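Local structure of DUF655 domain-containing protein (Archaeoglobus fulgidus, 2I5H) at residues Tyr104-Ile109 with Leu176-Ile181; Ile182-Asn187 with Lys191-Thr196; Leu44-Gly49 with Asp93-Ala98. The protein is of unknown function but combines a small antiparallel beta sheet with a helical part whose helix-hairpin-helix kinship may point to nucleic-acid binding. One frame throughout, in Å; residues are numbered along the deposited sequence.

Contact 1: residues Tyr104-Ile109 with Leu176-Ile181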
loop_
_atom_site.group_PDB
_atom_site.type_symbol
_atom_site.label_atom_id
_atom_site.label_comp_id
_atom_site.label_asym_id
_atom_site.label_seq_id
_atom_site.Cartn_x
_atom_site.Cartn_y
_atom_site.Cartn_z
ATOM N N TYR A 104 1.457 -0.824 -7.993
ATOM C CA TYR A 104 0.197 -0.692 -8.720
ATOM C C TYR A 104 -1.002 -0.964 -7.827
ATOM O O TYR A 104 -2.031 -0.298 -7.937
ATOM C CB TYR A 104 0.168 -1.650 -9.913
ATOM C CG TYR A 104 1.207 -1.326 -10.955
ATOM C CD1 TYR A 104 1.083 -0.197 -11.761
ATOM C CD2 TYR A 104 2.340 -2.121 -11.105
ATOM C CE1 TYR A 104 2.068 0.134 -12.693
ATOM C CE2 TYR A 104 3.328 -1.804 -12.029
ATOM C CZ TYR A 104 3.184 -0.671 -12.820
ATOM O OH TYR A 104 4.162 -0.353 -13.732
ATOM N N VAL A 105 -0.871 -1.951 -6.948
ATOM C CA VAL A 105 -1.950 -2.306 -6.037
ATOM C C VAL A 105 -2.133 -1.222 -4.968
ATOM O O VAL A 105 -3.261 -0.850 -4.643
ATOM C CB VAL A 105 -1.681 -3.686 -5.390
ATOM C CG1 VAL A 105 -2.754 -4.022 -4.372
ATOM C CG2 VAL A 105 -1.652 -4.760 -6.477
ATOM N N ILE A 106 -1.032 -0.705 -4.431
ATOM C CA ILE A 106 -1.126 0.354 -3.428
ATOM C C ILE A 106 -1.816 1.573 -4.047
ATOM O O ILE A 106 -2.659 2.211 -3.414
ATOM C CB ILE A 106 0.268 0.766 -2.907
ATOM C CG1 ILE A 106 0.852 -0.360 -2.047
ATOM C CG2 ILE A 106 0.164 2.052 -2.089
ATOM C CD1 ILE A 106 2.253 -0.087 -1.537
ATOM N N GLU A 107 -1.461 1.886 -5.287
ATOM C CA GLU A 107 -2.056 3.022 -5.985
ATOM C C GLU A 107 -3.563 2.814 -6.106
ATOM O O GLU A 107 -4.344 3.745 -5.926
ATOM C CB GLU A 107 -1.433 3.166 -7.371
ATOM C CG GLU A 107 -1.889 4.391 -8.143
ATOM C CD GLU A 107 -1.239 4.479 -9.508
ATOM O OE1 GLU A 107 -1.462 3.565 -10.328
ATOM O OE2 GLU A 107 -0.499 5.454 -9.759
ATOM N N HIS A 108 -3.960 1.581 -6.404
ATOM C CA HIS A 108 -5.366 1.228 -6.538
ATOM C C HIS A 108 -6.080 1.480 -5.216
ATOM O O HIS A 108 -7.159 2.071 -5.179
ATOM C CB HIS A 108 -5.494 -0.252 -6.915
ATOM C CG HIS A 108 -6.905 -0.710 -7.112
ATOM N ND1 HIS A 108 -7.655 -0.359 -8.215
ATOM C CD2 HIS A 108 -7.703 -1.495 -6.350
ATOM C CE1 HIS A 108 -8.853 -0.910 -8.123
ATOM N NE2 HIS A 108 -8.907 -1.605 -7.001
ATOM N N ILE A 109 -5.465 1.022 -4.131
ATOM C CA ILE A 109 -6.025 1.181 -2.796
ATOM C C ILE A 109 -6.250 2.643 -2.406
ATOM O O ILE A 109 -7.329 3.008 -1.944
ATOM C CB ILE A 109 -5.111 0.517 -1.741
ATOM C CG1 ILE A 109 -5.067 -0.997 -1.981
ATOM C CG2 ILE A 109 -5.619 0.814 -0.335
ATOM C CD1 ILE A 109 -4.062 -1.726 -1.110
ATOM N N LEU A 176 3.370 10.135 -5.157
ATOM C CA LEU A 176 4.094 10.594 -3.981
ATOM C C LEU A 176 3.693 9.737 -2.791
ATOM O O LEU A 176 4.539 9.307 -2.009
ATOM C CB LEU A 176 3.764 12.059 -3.688
ATOM C CG LEU A 176 4.180 13.102 -4.726
ATOM C CD1 LEU A 176 3.634 14.460 -4.303
ATOM C CD2 LEU A 176 5.698 13.143 -4.852
ATOM N N ILE A 177 2.393 9.493 -2.659
ATOM C CA ILE A 177 1.882 8.682 -1.562
ATOM C C ILE A 177 2.390 7.243 -1.669
ATOM O O ILE A 177 2.866 6.676 -0.689
ATOM C CB ILE A 177 0.339 8.669 -1.544
ATOM C CG1 ILE A 177 -0.193 10.079 -1.287
ATOM C CG2 ILE A 177 -0.161 7.714 -0.470
ATOM C CD1 ILE A 177 0.229 10.664 0.049
ATOM N N VAL A 178 2.286 6.660 -2.859
ATOM C CA VAL A 178 2.747 5.288 -3.070
ATOM C C VAL A 178 4.222 5.161 -2.708
ATOM O O VAL A 178 4.628 4.187 -2.071
ATOM C CB VAL A 178 2.544 4.843 -4.539
ATOM C CG1 VAL A 178 3.173 3.477 -4.762
ATOM C CG2 VAL A 178 1.059 4.795 -4.861
ATOM N N SER A 179 5.018 6.147 -3.115
ATOM C CA SER A 179 6.447 6.148 -2.823
ATOM C C SER A 179 6.710 6.135 -1.326
ATOM O O SER A 179 7.605 5.432 -0.858
ATOM C CB SER A 179 7.126 7.378 -3.438
ATOM O OG SER A 179 7.236 7.259 -4.842
ATOM N N ARG A 180 5.939 6.918 -0.575
ATOM C CA ARG A 180 6.116 6.970 0.872
ATOM C C ARG A 180 5.714 5.649 1.517
ATOM O O ARG A 180 6.432 5.122 2.364
ATOM C CB ARG A 180 5.302 8.116 1.484
ATOM C CG ARG A 180 5.421 8.215 3.006
ATOM C CD ARG A 180 6.869 8.421 3.448
ATOM N NE ARG A 180 7.027 8.279 4.895
ATOM C CZ ARG A 180 8.174 8.451 5.544
ATOM N NH1 ARG A 180 9.274 8.776 4.881
ATOM N NH2 ARG A 180 8.226 8.284 6.858
ATOM N N ILE A 181 4.571 5.106 1.113
ATOM C CA ILE A 181 4.115 3.838 1.676
ATOM C C ILE A 181 5.147 2.737 1.439
ATOM O O ILE A 181 5.511 2.002 2.357
ATOM C CB ILE A 181 2.752 3.426 1.078
ATOM C CG1 ILE A 181 1.685 4.434 1.519
ATOM C CG2 ILE A 181 2.380 2.017 1.533
ATOM C CD1 ILE A 181 0.331 4.240 0.859
#

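Contact 2: residues Ile182-Asn187 with Lys191-Thr196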
loop_
_atom_site.group_PDB
_atom_site.type_symbol
_atom_site.label_atom_id
_atom_site.label_comp_id
_atom_site.label_asym_id
_atom_site.label_seq_id
_atom_site.Cartn_x
_atom_site.Cartn_y
_atom_site.Cartn_z
ATOM N N ILE A 182 5.632 2.629 0.210
ATOM C CA ILE A 182 6.632 1.620 -0.102
ATOM C C ILE A 182 7.887 1.856 0.734
ATOM O O ILE A 182 8.508 0.908 1.213
ATOM C CB ILE A 182 6.972 1.634 -1.607
ATOM C CG1 ILE A 182 5.800 1.030 -2.390
ATOM C CG2 ILE A 182 8.261 0.872 -1.868
ATOM C CD1 ILE A 182 5.994 0.988 -3.883
ATOM N N TYR A 183 8.252 3.121 0.926
ATOM C CA TYR A 183 9.433 3.436 1.720
ATOM C C TYR A 183 9.272 2.913 3.146
ATOM O O TYR A 183 10.187 2.308 3.701
ATOM C CB TYR A 183 9.674 4.947 1.763
ATOM C CG TYR A 183 10.879 5.319 2.598
ATOM C CD1 TYR A 183 12.171 5.158 2.102
ATOM C CD2 TYR A 183 10.727 5.785 3.901
ATOM C CE1 TYR A 183 13.286 5.452 2.888
ATOM C CE2 TYR A 183 11.835 6.081 4.695
ATOM C CZ TYR A 183 13.108 5.912 4.182
ATOM O OH TYR A 183 14.203 6.204 4.965
ATOM N N GLU A 184 8.104 3.146 3.731
ATOM C CA GLU A 184 7.834 2.705 5.094
ATOM C C GLU A 184 7.822 1.183 5.199
ATOM O O GLU A 184 8.345 0.614 6.157
ATOM C CB GLU A 184 6.508 3.297 5.580
ATOM C CG GLU A 184 6.576 4.816 5.786
ATOM C CD GLU A 184 5.259 5.437 6.219
ATOM O OE1 GLU A 184 4.339 4.691 6.612
ATOM O OE2 GLU A 184 5.148 6.686 6.180
ATOM N N ILE A 185 7.238 0.526 4.205
ATOM C CA ILE A 185 7.191 -0.930 4.198
ATOM C C ILE A 185 8.606 -1.507 4.168
ATOM O O ILE A 185 8.897 -2.503 4.829
ATOM C CB ILE A 185 6.404 -1.449 2.980
ATOM C CG1 ILE A 185 4.923 -1.095 3.143
ATOM C CG2 ILE A 185 6.613 -2.955 2.818
ATOM C CD1 ILE A 185 4.049 -1.529 1.986
ATOM N N LYS A 186 9.487 -0.866 3.407
ATOM C CA LYS A 186 10.867 -1.320 3.294
ATOM C C LYS A 186 11.711 -0.928 4.500
ATOM O O LYS A 186 12.711 -1.581 4.802
ATOM C CB LYS A 186 11.519 -0.749 2.035
ATOM C CG LYS A 186 10.927 -1.242 0.732
ATOM C CD LYS A 186 11.722 -0.703 -0.444
ATOM C CE LYS A 186 11.186 -1.219 -1.766
ATOM N NZ LYS A 186 11.977 -0.706 -2.925
ATOM N N ASN A 187 11.309 0.135 5.190
ATOM C CA ASN A 187 12.058 0.605 6.349
ATOM C C ASN A 187 11.220 0.691 7.615
ATOM O O ASN A 187 10.862 1.781 8.064
ATOM C CB ASN A 187 12.676 1.973 6.054
ATOM C CG ASN A 187 13.553 1.960 4.823
ATOM O OD1 ASN A 187 13.076 2.135 3.704
ATOM N ND2 ASN A 187 14.846 1.732 5.022
ATOM N N LYS A 191 11.740 6.498 11.543
ATOM C CA LYS A 191 11.106 7.150 12.683
ATOM C C LYS A 191 9.641 7.526 12.513
ATOM O O LYS A 191 8.888 7.544 13.488
ATOM C CB LYS A 191 11.899 8.397 13.092
ATOM C CG LYS A 191 11.267 9.157 14.253
ATOM C CD LYS A 191 12.187 10.232 14.800
ATOM C CE LYS A 191 11.519 10.979 15.947
ATOM N NZ LYS A 191 11.063 10.057 17.030
ATOM N N TYR A 192 9.227 7.825 11.287
ATOM C CA TYR A 192 7.843 8.213 11.051
ATOM C C TYR A 192 7.056 7.253 10.162
ATOM O O TYR A 192 7.474 6.929 9.055
ATOM C CB TYR A 192 7.800 9.621 10.452
ATOM C CG TYR A 192 8.306 10.690 11.393
ATOM C CD1 TYR A 192 7.605 11.012 12.554
ATOM C CD2 TYR A 192 9.497 11.368 11.133
ATOM C CE1 TYR A 192 8.074 11.984 13.434
ATOM C CE2 TYR A 192 9.976 12.342 12.008
ATOM C CZ TYR A 192 9.261 12.643 13.155
ATOM O OH TYR A 192 9.735 13.593 14.029
ATOM N N LYS A 193 5.912 6.800 10.667
ATOM C CA LYS A 193 5.039 5.898 9.923
ATOM C C LYS A 193 3.755 6.659 9.615
ATOM O O LYS A 193 2.785 6.595 10.371
ATOM C CB LYS A 193 4.714 4.647 10.750
ATOM C CG LYS A 193 5.918 3.795 11.142
ATOM C CD LYS A 193 6.704 3.324 9.930
ATOM C CE LYS A 193 7.735 2.274 10.317
ATOM N NZ LYS A 193 8.626 2.730 11.422
ATOM N N LEU A 194 3.757 7.377 8.497
ATOM C CA LEU A 194 2.608 8.177 8.089
ATOM C C LEU A 194 1.394 7.380 7.633
ATOM O O LEU A 194 0.262 7.704 7.996
ATOM C CB LEU A 194 3.013 9.131 6.963
ATOM C CG LEU A 194 4.111 10.148 7.269
ATOM C CD1 LEU A 194 4.431 10.936 6.008
ATOM C CD2 LEU A 194 3.657 11.073 8.390
ATOM N N PHE A 195 1.624 6.340 6.839
ATOM C CA PHE A 195 0.517 5.551 6.314
ATOM C C PHE A 195 0.538 4.071 6.666
ATOM O O PHE A 195 -0.419 3.356 6.365
ATOM C CB PHE A 195 0.473 5.693 4.791
ATOM C CG PHE A 195 0.580 7.107 4.315
ATOM C CD1 PHE A 195 -0.397 8.043 4.645
ATOM C CD2 PHE A 195 1.666 7.514 3.546
ATOM C CE1 PHE A 195 -0.293 9.365 4.214
ATOM C CE2 PHE A 195 1.779 8.832 3.112
ATOM C CZ PHE A 195 0.796 9.761 3.447
ATOM N N THR A 196 1.611 3.608 7.299
ATOM C CA THR A 196 1.715 2.194 7.644
ATOM C C THR A 196 1.735 1.918 9.144
ATOM O O THR A 196 2.064 0.808 9.569
ATOM C CB THR A 196 2.975 1.566 7.023
ATOM O OG1 THR A 196 4.141 2.196 7.565
ATOM C CG2 THR A 196 2.968 1.740 5.511
#

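Contact 3: residues Leu44-Gly49 with Asp93-Ala98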
loop_
_atom_site.group_PDB
_atom_site.type_symbol
_atom_site.label_atom_id
_atom_site.label_comp_id
_atom_site.label_asym_id
_atom_site.label_seq_id
_atom_site.Cartn_x
_atom_site.Cartn_y
_atom_site.Cartn_z
ATOM N N LEU A 44 -1.293 -20.592 -2.017
ATOM C CA LEU A 44 -0.986 -19.407 -1.234
ATOM C C LEU A 44 -1.123 -18.117 -2.028
ATOM O O LEU A 44 -1.019 -18.118 -3.251
ATOM C CB LEU A 44 0.462 -19.470 -0.726
ATOM C CG LEU A 44 0.938 -20.632 0.147
ATOM C CD1 LEU A 44 2.454 -20.504 0.381
ATOM C CD2 LEU A 44 0.173 -20.619 1.475
ATOM N N ALA A 45 -1.363 -17.021 -1.316
ATOM C CA ALA A 45 -1.412 -15.707 -1.936
ATOM C C ALA A 45 -0.664 -14.716 -1.048
ATOM O O ALA A 45 -0.651 -14.848 0.178
ATOM C CB ALA A 45 -2.855 -15.246 -2.126
ATOM N N GLN A 46 -0.004 -13.743 -1.665
ATOM C CA GLN A 46 0.639 -12.711 -0.877
ATOM C C GLN A 46 -0.275 -11.516 -1.078
ATOM O O GLN A 46 -0.650 -11.190 -2.208
ATOM C CB GLN A 46 2.062 -12.439 -1.364
ATOM C CG GLN A 46 2.977 -13.634 -1.175
ATOM C CD GLN A 46 4.437 -13.297 -1.388
ATOM O OE1 GLN A 46 4.774 -12.455 -2.220
ATOM N NE2 GLN A 46 5.314 -13.965 -0.645
ATOM N N VAL A 47 -0.666 -10.883 0.020
ATOM C CA VAL A 47 -1.582 -9.761 -0.053
ATOM C C VAL A 47 -1.094 -8.546 0.717
ATOM O O VAL A 47 -0.187 -8.638 1.545
ATOM C CB VAL A 47 -2.977 -10.169 0.482
ATOM C CG1 VAL A 47 -3.485 -11.387 -0.270
ATOM C CG2 VAL A 47 -2.905 -10.473 1.989
ATOM N N VAL A 48 -1.695 -7.398 0.423
ATOM C CA VAL A 48 -1.349 -6.166 1.113
ATOM C C VAL A 48 -2.634 -5.598 1.716
ATOM O O VAL A 48 -3.638 -5.445 1.016
ATOM C CB VAL A 48 -0.665 -5.137 0.152
ATOM C CG1 VAL A 48 -1.568 -4.807 -1.043
ATOM C CG2 VAL A 48 -0.314 -3.872 0.917
ATOM N N GLY A 49 -2.608 -5.337 3.022
ATOM C CA GLY A 49 -3.772 -4.794 3.715
ATOM C C GLY A 49 -4.169 -3.414 3.221
ATOM O O GLY A 49 -3.310 -2.565 2.985
ATOM N N ASP A 93 10.431 -10.771 1.565
ATOM C CA ASP A 93 9.740 -12.054 1.483
ATOM C C ASP A 93 8.732 -12.111 0.347
ATOM O O ASP A 93 8.193 -13.174 0.050
ATOM C CB ASP A 93 9.044 -12.354 2.812
ATOM C CG ASP A 93 10.015 -12.360 3.974
ATOM O OD1 ASP A 93 10.956 -13.182 3.945
ATOM O OD2 ASP A 93 9.841 -11.550 4.908
ATOM N N LEU A 94 8.466 -10.969 -0.278
ATOM C CA LEU A 94 7.530 -10.935 -1.395
ATOM C C LEU A 94 8.156 -11.610 -2.607
ATOM O O LEU A 94 9.370 -11.527 -2.815
ATOM C CB LEU A 94 7.171 -9.494 -1.766
ATOM C CG LEU A 94 6.327 -8.675 -0.786
ATOM C CD1 LEU A 94 6.206 -7.251 -1.311
ATOM C CD2 LEU A 94 4.939 -9.315 -0.632
ATOM N N THR A 95 7.333 -12.292 -3.395
ATOM C CA THR A 95 7.821 -12.942 -4.607
ATOM C C THR A 95 8.166 -11.826 -5.590
ATOM O O THR A 95 7.793 -10.674 -5.386
ATOM C CB THR A 95 6.739 -13.826 -5.262
ATOM O OG1 THR A 95 5.620 -13.010 -5.631
ATOM C CG2 THR A 95 6.289 -14.925 -4.316
ATOM N N PRO A 96 8.898 -12.151 -6.667
ATOM C CA PRO A 96 9.257 -11.130 -7.656
ATOM C C PRO A 96 8.005 -10.510 -8.265
ATOM O O PRO A 96 7.929 -9.298 -8.470
ATOM C CB PRO A 96 10.063 -11.920 -8.683
ATOM C CG PRO A 96 10.752 -12.949 -7.829
ATOM C CD PRO A 96 9.614 -13.411 -6.931
ATOM N N ALA A 97 7.021 -11.357 -8.544
ATOM C CA ALA A 97 5.761 -10.911 -9.122
ATOM C C ALA A 97 5.048 -9.986 -8.142
ATOM O O ALA A 97 4.515 -8.950 -8.532
ATOM C CB ALA A 97 4.888 -12.112 -9.450
ATOM N N ALA A 98 5.046 -10.355 -6.865
ATOM C CA ALA A 98 4.395 -9.527 -5.857
ATOM C C ALA A 98 5.061 -8.155 -5.741
ATOM O O ALA A 98 4.379 -7.138 -5.587
ATOM C CB ALA A 98 4.418 -10.232 -4.513
#

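Contact 1: residues Tyr104-Ile109 with Leu176-Ile181
Ile-106, on helix 96-111, lies against Ile-181 and Val-178 of helix 173-186. Its CB faces the partner helix and splits into two branches, both of which are used. With CG1 beside the backbone N and anti to the carbonyl carbon (chi1 -70°), CG2 falls anti to N and touches two partners, Ile-181 CD1 at 3.7 Å and Val-178 CG2 at 4.0 Å. The longer branch runs extended through CG1 to CD1, which ends 3.7 Å from Ile-181 CG2. The two isoleucines run side by side, pointing opposite ways, the long branch of each meeting the short branch of the other. Val-178 approaches at a slant and puts CG2 on the backbone of the other helix, 3.8 Å from Glu-107 CA, with Glu-107 CB beside it. Pro-103 and Ile-110 also touch Val-178, so it sits among residues spaced i, i+3, i+4 and i+7, much as in knobs-into-holes packing. Val-105 and Ile-109 turn instead to strand 20-27. With local axes 9.5 Å apart at 121°, this is a steeply crossed, largely apolar helix-helix interface in the core, the aliphatic base of Glu-107 at its margin, tying the sheet-covering helix to the C-terminal one.

Contact 2: residues Ile182-Asn187 with Lys191-Thr196
The carboxylate of Glu-184 and the ring of Phe-195 are the flat groups at the centre of this contact. At the carboxylate edge OE1 takes two donors: the Thr-196 hydroxyl on its anti lone pair, OG1 to OE1 2.7 Å, and the Phe-195 amide on its syn lone pair, N to OE1 3.2 Å. OE2 is met differently, from above the carboxylate plane (38° out of it), by Leu-194 N at 2.8 Å. Thr-196 N adds a weak bond to OE1. On one face of the Phe-195 ring lies Leu-194 CB, 3.9 Å above its centre, and Phe-120 meets the ring edge-to-face; the Tyr-192 ring carries Lys-191 CG over one face. Glu-184 reaches the tail because CG stands anti to its carbonyl carbon (chi1 -69°) and the chain beyond is extended. After helix 173-186 ends, the chain doubles back, and this carboxylate gathers three successive backbone N-H groups of the returning tail, holding it against the helix's last turns. Replacing Glu-184 by an alanine would probably leave those amides and the Thr-196 hydroxyl without their acceptor, and Arg-180 without its carboxylate mate. Arg-180, one turn earlier, forms a salt bridge with OE2, which probably steadies the charge of this buried group. Apolar contact is slight: Thr-196 CG2 lies 4.2 Å from Ile-185 CG1, the two side chains set roughly perpendicular. Lys-193 bends so that CE passes 3.9 Å from Asn-187 O, while its NZ bonds to the carbonyls of Pro-188 and Thr-190 in the intervening loop.

Contact 3: residues Leu44-Gly49 with Asp93-Ala98
Gln-46 reaches from strand 44-49 to the chain just ahead of helix 96-111 and grips it with both ends of its amide. OE1 accepts from the backbone of Thr-95, N to OE1 2.8 Å, in a nearly straight bond (163°). NE2 gives a hydrogen to the carbonyl of Asp-93, NE2 to O 3.1 Å. One side chain therefore satisfies a carbonyl and an N-H two residues apart, and Leu-94 is bracketed between them, its CA 3.3 Å from Gln-46 OE1. The two bonds together fix the rotation of the amide. Apolar atoms close round the same oxygen: Ala-98 CB stands 3.2 Å from Gln-46 OE1, and Leu-94 CD2 and Thr-95 CG2 close in beside it, so the oxygen sits in a tight, largely apolar setting.

Chi1 of -65° sets CG of Gln-46 beside the backbone N, and a straight chain from there carries the amide across to the loop. Its NE2 has a second acceptor in Glu-57 OE1, on the neighbouring strand 55-60, a bond that probably helps to orient the amide. On the other side, Thr-95 is held in turn by its hydroxyl: OG1 accepts from Ala-98 N at 3.0 Å and is also bonded to Asp-25 OD2 of strand 20-27. Asp-93 turns its carboxylate away to a salt bridge with Arg-90, while Leu-94 packs on Leu-55, Lys-99 and Leu-102. Strand 44-49 is itself hydrogen-bonded to both adjoining strands, at the middle of the five-stranded antiparallel sheet. What results is a threonine N-cap anchored to the sheet, the start of helix 96-111 being tied to the central strand by a buried glutamine.

Helix 96-111 joins contacts 3 and 1: its start is fixed to the sheet in contact 3, and further along it meets helix 173-186 in contact 1. The centres of contacts 1 and 3 are about 15 Å apart. Between them Val-105 CG1 packs 3.6 Å from Val-48 CG1. Helix 173-186 then carries on from contact 1 to contact 2, and the centres of contacts 1 and 2 are about 12 Å apart. There Ile-177 CD1 lies 3.6 Å from Phe-195 CZ, so the returning tail covers the helix beside the helix-helix interface. Contacts 2 and 3 do not touch, their nearest atoms being about 5 Å apart. The three run in series from sheet to C-terminal tail; no active site or ligand is known near them.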